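Probable protein phosphatase 2C 50 (Oryza sativa subsp. japonica, PDB 5ZCG) probably removes phosphate groups from serine and threonine residues of proteins, as a magnesium-binding phosphatase of the PP2C family. Local coordinates at residues I179-K182 against D187-A190; G209-S214 against R220-F225. The protein carries 5 engineered substitutions. All coordinates share one frame; numbering follows the deposited sequence.

Contact 1 (I179-K182 against D187-A190); sequences IDHK and DERA
Glu-188 meets the inverse gamma turn centred on His-181, just ahead of helix 186-194 in this PP2C phosphatase fold. Its methylenes lie against the carbonyl of Lys-182, with Glu-188 CB 3.7 Å from Lys-182 O. No hydrogen bond joins the two segments; what meets is mainly the aliphatic part of Glu-188 and that carbonyl. A backbone bond from Lys-182 N to Asp-180 O, weak at 3.1 Å, closes the turn.

Glutamate suits the place because its aliphatic part can pack on the turn while its carboxylate serves others. With CG anti to the carbonyl carbon (chi1 -70°) and a second bend at chi2, the chain folds over toward the histidine instead of running straight out from the helix. There OE2 has three partners: Ser-214 by hydrogen bond, and Arg-191 and Arg-215 by salt bridges, which would probably favour a charged carboxylate.

The imidazole of His-181 is fixed from both nitrogens. NE2 is hydrogen-bonded to Glu-231 and ND1 to the backbone N of Gly-162, while Ile-179 O sits over the centre of one face, 4.0 Å above the ring. The CB of Lys-182 points away from the helix, and its NZ is satisfied by Ala-212 and Asp-163.

Ring and carboxylate planes are inclined by 44°, and their closest atoms, His-181 CD2 and Glu-188 OE2, stand 4.1 Å apart.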
loop_
_atom_site.group_PDB
_atom_site.type_symbol
_atom_site.label_atom_id
_atom_site.label_comp_id
_atom_site.label_asym_id
_atom_site.label_seq_id
_atom_site.Cartn_x
_atom_site.Cartn_y
_atom_site.Cartn_z
ATOM N N ILE A 179 -1.059 -13.866 -7.338
ATOM C CA ILE A 179 -1.473 -14.386 -6.041
ATOM C C ILE A 179 -1.335 -13.259 -5.030
ATOM O O ILE A 179 -0.249 -12.685 -4.873
ATOM C CB ILE A 179 -0.646 -15.613 -5.630
ATOM C CG1 ILE A 179 -0.689 -16.675 -6.731
ATOM C CG2 ILE A 179 -1.173 -16.196 -4.332
ATOM C CD1 ILE A 179 0.656 -16.954 -7.358
ATOM N N ASP A 180 -2.433 -12.958 -4.336
ATOM C CA ASP A 180 -2.459 -11.861 -3.376
ATOM C C ASP A 180 -1.355 -12.018 -2.342
ATOM O O ASP A 180 -1.124 -13.110 -1.817
ATOM C CB ASP A 180 -3.817 -11.806 -2.670
ATOM C CG ASP A 180 -4.965 -11.527 -3.623
ATOM O OD1 ASP A 180 -4.729 -11.475 -4.851
ATOM O OD2 ASP A 180 -6.107 -11.364 -3.139
ATOM N N HIS A 181 -0.667 -10.914 -2.054
ATOM C CA HIS A 181 0.353 -10.905 -1.009
ATOM C C HIS A 181 -0.331 -10.609 0.321
ATOM O O HIS A 181 -0.341 -9.483 0.825
ATOM C CB HIS A 181 1.450 -9.898 -1.332
ATOM C CG HIS A 181 2.280 -10.286 -2.513
ATOM N ND1 HIS A 181 2.491 -9.446 -3.583
ATOM C CD2 HIS A 181 2.930 -11.438 -2.804
ATOM C CE1 HIS A 181 3.249 -10.057 -4.477
ATOM N NE2 HIS A 181 3.527 -11.268 -4.030
ATOM N N LYS A 182 -0.925 -11.653 0.889
ATOM C CA LYS A 182 -1.550 -11.599 2.205
ATOM C C LYS A 182 -0.559 -12.062 3.269
ATOM O O LYS A 182 0.197 -13.010 3.039
ATOM C CB LYS A 182 -2.797 -12.477 2.252
ATOM C CG LYS A 182 -4.008 -11.871 1.558
ATOM C CD LYS A 182 -4.104 -10.377 1.832
ATOM C CE LYS A 182 -5.547 -9.908 1.841
ATOM N NZ LYS A 182 -5.667 -8.475 2.240
ATOM N N ASP A 187 4.429 -18.674 2.826
ATOM C CA ASP A 187 5.765 -18.177 2.522
ATOM C C ASP A 187 5.952 -16.741 3.002
ATOM O O ASP A 187 7.033 -16.375 3.481
ATOM C CB ASP A 187 6.030 -18.285 1.020
ATOM C CG ASP A 187 4.971 -17.579 0.186
ATOM O OD1 ASP A 187 3.874 -17.307 0.722
ATOM O OD2 ASP A 187 5.224 -17.307 -1.004
ATOM N N GLU A 188 4.902 -15.920 2.918
ATOM C CA GLU A 188 5.023 -14.532 3.363
ATOM C C GLU A 188 5.141 -14.450 4.880
ATOM O O GLU A 188 5.953 -13.678 5.408
ATOM C CB GLU A 188 3.830 -13.714 2.869
ATOM C CG GLU A 188 3.810 -13.479 1.365
ATOM C CD GLU A 188 4.995 -12.665 0.888
ATOM O OE1 GLU A 188 6.051 -13.262 0.584
ATOM O OE2 GLU A 188 4.871 -11.425 0.822
ATOM N N ARG A 189 4.354 -15.253 5.598
ATOM C CA ARG A 189 4.500 -15.305 7.047
ATOM C C ARG A 189 5.873 -15.836 7.432
ATOM O O ARG A 189 6.503 -15.324 8.363
ATOM C CB ARG A 189 3.408 -16.168 7.673
ATOM C CG ARG A 189 3.574 -16.328 9.177
ATOM C CD ARG A 189 2.814 -17.531 9.716
ATOM N NE ARG A 189 1.386 -17.265 9.871
ATOM C CZ ARG A 189 0.864 -16.526 10.845
ATOM N NH1 ARG A 189 1.655 -15.965 11.748
ATOM N NH2 ARG A 189 -0.449 -16.340 10.911
ATOM N N ALA A 190 6.347 -16.876 6.739
ATOM C CA ALA A 190 7.671 -17.413 7.038
ATOM C C ALA A 190 8.750 -16.355 6.842
ATOM O O ALA A 190 9.646 -16.216 7.680
ATOM C CB ALA A 190 7.947 -18.640 6.169
#

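Contact 2 (G209-S214 against R220-F225); sequences GVLAMS and RYLKPF. Engineered in segment 209-214: Val-210 (natural residue Ile).
The ring of Tyr-221 is covered on one face by its own neighbour, Leu-222, whose CG stands 3.5 Å above the centre, and at the ring's far end the hydroxyl meets Val-210 across the contact. Tyr-221 OH and Val-210 CG1 are 3.5 Å apart, the two side chains arriving from opposite directions. Tyr-221 holds CG between its backbone N and carbonyl carbon (chi1 78°), which folds the ring back over Leu-222. Phe-225 likewise has a face covered by the residue before it: CD of Pro-224, a residue preceded by a cis peptide bond, lies 4.1 Å above the plane, over the ring centre.

Between the tyrosine and the phenylalanine the contact is aliphatic. Leu-222 CD1 slots against Leu-211, 3.6 Å from its CB and 3.8 Å from its CD2; two leucines suit this buried place, since their apolar branches can pack together. Val-210 and Leu-211 both face Val-207 in a classic beta bulge. Further along, Ser-214 O and Phe-225 O come within 3.4 Å as two acceptors. Arg-191 bonds to both, NH1 to the serine carbonyl and NH2 to the phenylalanine one, which would offset their closeness.

Residues 207-211 keep the Val-x-Gly-hydrophobic-Leu pattern, with an engineered valine for isoleucine at position 210, by which clade A PP2Cs meet abscisic acid receptors; consistent with this, Val-210, about 7 Å from bound abscisic acid, Leu-211 and Tyr-221 pack on another protein chain. The two loops flank short strand 217-218, with Phe-225 touching Val-207 of strand 205-207, strand 53-63 beside Leu-211, and helix 186-194 supplying Arg-191.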
loop_
_atom_site.group_PDB
_atom_site.type_symbol
_atom_site.label_atom_id
_atom_site.label_comp_id
_atom_site.label_asym_id
_atom_site.label_seq_id
_atom_site.Cartn_x
_atom_site.Cartn_y
_atom_site.Cartn_z
ATOM N N GLY A 209 0.275 -6.585 12.887
ATOM C CA GLY A 209 -1.086 -6.246 13.246
ATOM C C GLY A 209 -1.617 -4.992 12.592
ATOM O O GLY A 209 -2.745 -4.594 12.894
ATOM N N VAL A 210 -0.847 -4.357 11.706
ATOM C CA VAL A 210 -1.181 -3.041 11.162
ATOM C C VAL A 210 -1.686 -3.130 9.719
ATOM O O VAL A 210 -2.797 -2.692 9.414
ATOM C CB VAL A 210 0.022 -2.078 11.275
ATOM C CG1 VAL A 210 -0.295 -0.750 10.596
ATOM C CG2 VAL A 210 0.401 -1.864 12.731
ATOM N N LEU A 211 -0.900 -3.726 8.827
ATOM C CA LEU A 211 -1.135 -3.653 7.391
ATOM C C LEU A 211 -1.549 -5.018 6.869
ATOM O O LEU A 211 -0.872 -6.018 7.125
ATOM C CB LEU A 211 0.127 -3.169 6.664
ATOM C CG LEU A 211 0.023 -2.760 5.194
ATOM C CD1 LEU A 211 -0.638 -1.395 5.078
ATOM C CD2 LEU A 211 1.393 -2.737 4.553
ATOM N N ALA A 212 -2.659 -5.053 6.131
ATOM C CA ALA A 212 -3.257 -6.298 5.669
ATOM C C ALA A 212 -2.640 -6.807 4.376
ATOM O O ALA A 212 -3.286 -7.570 3.651
ATOM C CB ALA A 212 -4.773 -6.125 5.503
ATOM N N MET A 213 -1.413 -6.398 4.074
ATOM C CA MET A 213 -0.675 -6.883 2.923
ATOM C C MET A 213 0.796 -6.997 3.295
ATOM O O MET A 213 1.310 -6.221 4.107
ATOM C CB MET A 213 -0.821 -5.957 1.712
ATOM C CG MET A 213 -0.223 -4.573 1.915
ATOM S SD MET A 213 -0.469 -3.544 0.459
ATOM C CE MET A 213 -1.904 -4.335 -0.189
ATOM N N SER A 214 1.467 -7.986 2.710
ATOM C CA SER A 214 2.869 -8.250 3.006
ATOM C C SER A 214 3.821 -7.579 2.024
ATOM O O SER A 214 5.030 -7.552 2.278
ATOM C CB SER A 214 3.128 -9.761 3.026
ATOM O OG SER A 214 2.542 -10.398 1.909
ATOM N N ARG A 220 7.543 2.803 4.006
ATOM C CA ARG A 220 8.905 2.592 4.493
ATOM C C ARG A 220 8.968 2.400 6.004
ATOM O O ARG A 220 9.988 1.909 6.498
ATOM C CB ARG A 220 9.823 3.742 4.072
ATOM C CG ARG A 220 9.488 5.116 4.633
ATOM C CD ARG A 220 10.315 6.185 3.915
ATOM N NE ARG A 220 10.008 7.551 4.344
ATOM C CZ ARG A 220 9.175 8.373 3.711
ATOM N NH1 ARG A 220 8.537 7.979 2.615
ATOM N NH2 ARG A 220 8.973 9.596 4.180
ATOM N N TYR A 221 7.904 2.734 6.746
ATOM C CA TYR A 221 7.923 2.479 8.182
ATOM C C TYR A 221 7.734 1.008 8.516
ATOM O O TYR A 221 7.991 0.617 9.659
ATOM C CB TYR A 221 6.856 3.315 8.894
ATOM C CG TYR A 221 5.442 2.777 8.782
ATOM C CD1 TYR A 221 4.837 2.595 7.544
ATOM C CD2 TYR A 221 4.703 2.474 9.919
ATOM C CE1 TYR A 221 3.542 2.116 7.443
ATOM C CE2 TYR A 221 3.407 1.994 9.826
ATOM C CZ TYR A 221 2.832 1.820 8.587
ATOM O OH TYR A 221 1.547 1.343 8.486
ATOM N N LEU A 222 7.328 0.186 7.549
ATOM C CA LEU A 222 7.122 -1.239 7.768
ATOM C C LEU A 222 8.209 -2.092 7.129
ATOM O O LEU A 222 8.061 -3.320 7.058
ATOM C CB LEU A 222 5.741 -1.658 7.258
ATOM C CG LEU A 222 4.606 -1.254 8.199
ATOM C CD1 LEU A 222 3.246 -1.601 7.618
ATOM C CD2 LEU A 222 4.789 -1.916 9.553
ATOM N N LYS A 223 9.288 -1.476 6.659
ATOM C CA LYS A 223 10.412 -2.249 6.158
ATOM C C LYS A 223 11.215 -2.802 7.335
ATOM O O LYS A 223 11.259 -2.190 8.405
ATOM C CB LYS A 223 11.307 -1.381 5.274
ATOM C CG LYS A 223 10.696 -1.071 3.912
ATOM C CD LYS A 223 11.593 -0.170 3.076
ATOM C CE LYS A 223 10.838 0.422 1.890
ATOM N NZ LYS A 223 10.015 -0.595 1.171
ATOM N N PRO A 224 11.862 -3.969 7.168
ATOM C CA PRO A 224 11.948 -4.760 5.939
ATOM C C PRO A 224 10.840 -5.797 5.790
ATOM O O PRO A 224 10.974 -6.713 4.976
ATOM C CB PRO A 224 13.293 -5.457 6.095
ATOM C CG PRO A 224 13.352 -5.737 7.587
ATOM C CD PRO A 224 12.604 -4.607 8.272
ATOM N N PHE A 225 9.761 -5.660 6.563
ATOM C CA PHE A 225 8.703 -6.665 6.543
ATOM C C PHE A 225 7.812 -6.522 5.312
ATOM O O PHE A 225 7.413 -7.527 4.713
ATOM C CB PHE A 225 7.881 -6.577 7.831
ATOM C CG PHE A 225 8.723 -6.485 9.077
ATOM C CD1 PHE A 225 9.545 -7.537 9.452
ATOM C CD2 PHE A 225 8.705 -5.343 9.866
ATOM C CE1 PHE A 225 10.330 -7.457 10.591
ATOM C CE2 PHE A 225 9.489 -5.256 11.010
ATOM C CZ PHE A 225 10.301 -6.317 11.373
#

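Both contacts are buried, their centres 12 Å apart, but contact 2 also borders another protein chain, whereas no other chain touches contact 1. Their chemistry differs in a way consistent with place: contact 1 sets an acidic side chain among basic and hydroxyl partners within the phosphatase, while contact 2 is mostly aliphatic and aromatic and presents apolar groups to the partner protein. Two probable hydrogen bonds join them, Glu-188 OE2 to Ser-214 OG at 2.8 Å and Lys-182 NZ to Ala-212 O at 2.9 Å. Helix 186-194 is common ground, since it carries Glu-188 of contact 1 as well as Arg-191, which serves both the Glu-188 carboxylate and the two neighbouring carbonyl oxygens of contact 2.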